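Local structure of tail fiber protein (Acinetobacter phage AM24, 5W5P) at the interface of chains A and B. The protein serves as a phage tailspike that probably recognises and degrades the capsular polysaccharide of Acinetobacter baumannii during attachment to the host cell. Residues are numbered along the deposited sequence; one frame, centred on the assembly and turned at random. Chains: chain A/B, Tail fiber protein.

The interface of chains A and B. Residues chain A 140-142, 169; chain B 102-105, 131-133.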
loop_
_atom_site.group_PDB
_atom_site.type_symbol
_atom_site.label_atom_id
_atom_site.label_comp_id
_atom_site.label_asym_id
_atom_site.label_seq_id
_atom_site.Cartn_x
_atom_site.Cartn_y
_atom_site.Cartn_z
ATOM N N ASN A 140 -28.543 13.029 13.535
ATOM C CA ASN A 140 -28.902 11.703 13.052
ATOM C C ASN A 140 -29.625 11.767 11.705
ATOM O O ASN A 140 -29.890 12.838 11.154
ATOM C CB ASN A 140 -29.749 10.964 14.092
ATOM C CG ASN A 140 -31.112 11.612 14.325
ATOM O OD1 ASN A 140 -31.286 12.820 14.175
ATOM N ND2 ASN A 140 -32.081 10.799 14.707
ATOM N N ALA A 141 -29.956 10.587 11.172
ATOM C CA ALA A 141 -30.504 10.470 9.825
ATOM C C ALA A 141 -31.875 11.110 9.675
ATOM O O ALA A 141 -32.321 11.316 8.542
ATOM C CB ALA A 141 -30.579 8.998 9.412
ATOM N N ASP A 142 -32.552 11.435 10.774
ATOM C CA ASP A 142 -33.835 12.110 10.668
ATOM C C ASP A 142 -33.705 13.551 10.193
ATOM O O ASP A 142 -34.720 14.166 9.852
ATOM C CB ASP A 142 -34.561 12.067 12.014
ATOM C CG ASP A 142 -35.569 10.936 12.091
ATOM O OD1 ASP A 142 -36.587 11.001 11.367
ATOM O OD2 ASP A 142 -35.336 9.977 12.861
ATOM N N ASP A 169 -24.025 12.082 12.751
ATOM C CA ASP A 169 -24.514 10.785 13.197
ATOM C C ASP A 169 -25.537 10.225 12.217
ATOM O O ASP A 169 -26.524 9.598 12.610
ATOM C CB ASP A 169 -25.108 10.885 14.597
ATOM C CG ASP A 169 -24.992 9.592 15.365
ATOM O OD1 ASP A 169 -24.664 8.557 14.738
ATOM O OD2 ASP A 169 -25.231 9.609 16.594
ATOM N N TRP B 102 -34.174 12.637 21.153
ATOM C CA TRP B 102 -32.882 12.091 20.758
ATOM C C TRP B 102 -32.565 12.543 19.339
ATOM O O TRP B 102 -33.432 12.494 18.460
ATOM C CB TRP B 102 -32.873 10.558 20.856
ATOM C CG TRP B 102 -33.819 9.855 19.918
ATOM C CD1 TRP B 102 -35.176 9.774 20.031
ATOM C CD2 TRP B 102 -33.475 9.123 18.736
ATOM N NE1 TRP B 102 -35.698 9.044 18.990
ATOM C CE2 TRP B 102 -34.674 8.634 18.182
ATOM C CE3 TRP B 102 -32.270 8.834 18.091
ATOM C CZ2 TRP B 102 -34.704 7.872 17.016
ATOM C CZ3 TRP B 102 -32.303 8.082 16.930
ATOM C CH2 TRP B 102 -33.512 7.609 16.407
ATOM N N ASN B 103 -31.328 12.990 19.125
ATOM C CA ASN B 103 -30.859 13.387 17.804
ATOM C C ASN B 103 -29.590 12.645 17.411
ATOM O O ASN B 103 -28.937 13.018 16.428
ATOM C CB ASN B 103 -30.624 14.899 17.743
ATOM C CG ASN B 103 -29.730 15.401 18.859
ATOM O OD1 ASN B 103 -28.930 14.652 19.419
ATOM N ND2 ASN B 103 -29.860 16.680 19.186
ATOM N N THR B 104 -29.220 11.615 18.164
ATOM C CA THR B 104 -28.032 10.835 17.866
ATOM C C THR B 104 -28.416 9.436 17.411
ATOM O O THR B 104 -29.444 9.236 16.756
ATOM C CB THR B 104 -27.129 10.734 19.094
ATOM O OG1 THR B 104 -27.747 9.870 20.056
ATOM C CG2 THR B 104 -26.906 12.103 19.713
ATOM N N HIS B 105 -27.596 8.467 17.786
ATOM C CA HIS B 105 -27.790 7.069 17.451
ATOM C C HIS B 105 -28.715 6.395 18.461
ATOM O O HIS B 105 -28.694 6.702 19.656
ATOM C CB HIS B 105 -26.431 6.376 17.433
ATOM C CG HIS B 105 -25.550 6.773 18.582
ATOM N ND1 HIS B 105 -26.034 6.940 19.863
ATOM C CD2 HIS B 105 -24.222 7.033 18.647
ATOM C CE1 HIS B 105 -25.044 7.289 20.665
ATOM N NE2 HIS B 105 -23.933 7.349 19.954
ATOM N N VAL B 131 -35.964 2.464 13.939
ATOM C CA VAL B 131 -36.211 3.885 14.188
ATOM C C VAL B 131 -35.004 4.766 13.888
ATOM O O VAL B 131 -35.138 5.999 13.875
ATOM C CB VAL B 131 -36.668 4.126 15.643
ATOM C CG1 VAL B 131 -37.890 3.283 15.958
ATOM C CG2 VAL B 131 -35.539 3.822 16.619
ATOM N N SER B 132 -33.837 4.187 13.626
ATOM C CA SER B 132 -32.621 4.964 13.414
ATOM C C SER B 132 -32.128 4.927 11.974
ATOM O O SER B 132 -31.067 5.487 11.683
ATOM C CB SER B 132 -31.518 4.469 14.351
ATOM O OG SER B 132 -31.139 3.144 14.018
ATOM N N TYR B 133 -32.872 4.289 11.071
ATOM C CA TYR B 133 -32.431 4.061 9.694
ATOM C C TYR B 133 -31.106 3.305 9.666
ATOM O O TYR B 133 -30.222 3.584 8.855
ATOM C CB TYR B 133 -32.341 5.376 8.910
ATOM C CG TYR B 133 -33.645 6.135 8.840
ATOM C CD1 TYR B 133 -33.948 7.112 9.780
ATOM C CD2 TYR B 133 -34.574 5.877 7.835
ATOM C CE1 TYR B 133 -35.139 7.812 9.729
ATOM C CE2 TYR B 133 -35.773 6.575 7.774
ATOM C CZ TYR B 133 -36.050 7.543 8.727
ATOM O OH TYR B 133 -37.233 8.251 8.691
HETATM O O HOH W 1 -36.881 11.450 8.328
#
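A:Asn140 wedges its side chain into the chain B segment B:Trp102 to B:Thr104, with 63 Å² of its surface hidden by chain B. Its CB lies 3.2 Å from the carbonyl O of B:Thr104, and the carbonyl of B:Asn103 crowds it equally. With CG between the backbone N and the carbonyl carbon (chi1 66°), the amide is directed over the six-membered ring of B:Trp102. ND2 then stands over the face, near the rim, 3.5 Å from CZ3 of B:Trp102, with the planes 66° apart. This pose tips one amide N-H towards the ring, which suggests a weak polar-to-aromatic contact. The backbone pair A:Asn140 N and B:Asn103 O, 2.9 Å apart, is no hydrogen bond, because the N-H points elsewhere.

Beside it, A:Asp169 reaches across with CG roughly anti to its backbone N (chi1 -151°). Its OD2 comes within 2.9 Å of the backbone N of B:His105, but the N-H is turned well off this line, so any hydrogen bond is strongly bent. The same oxygen lies above the imidazole plane, outside the ring beside the CG–CD2 bond, 3.4 Å from CD2 of B:His105, while B:Thr104 CB lies near the rim of the same face. A carboxylate so placed could favour a protonated imidazole.

Contacts are looser towards B:Tyr133. The carboxylate carbon CG of A:Asp142 sits in plane at the phenol edge, with the carboxylate turned steeply across the ring plane and OD2 3.8 Å from CE1 of B:Tyr133. Water 1 bridges the gap, 3.1 Å from A:Asp142 OD1 and 3.2 Å from the B:Tyr133 hydroxyl OH. A:Ala141 CB packs beside B:Tyr133 CD1.

In this trimeric tailspike, the patch joins neighbouring subunits near the N-terminal end of the beta-helix, where strands 135-140 and 164-169 of chain A end against a chain B loop and the residue following helix 122-132.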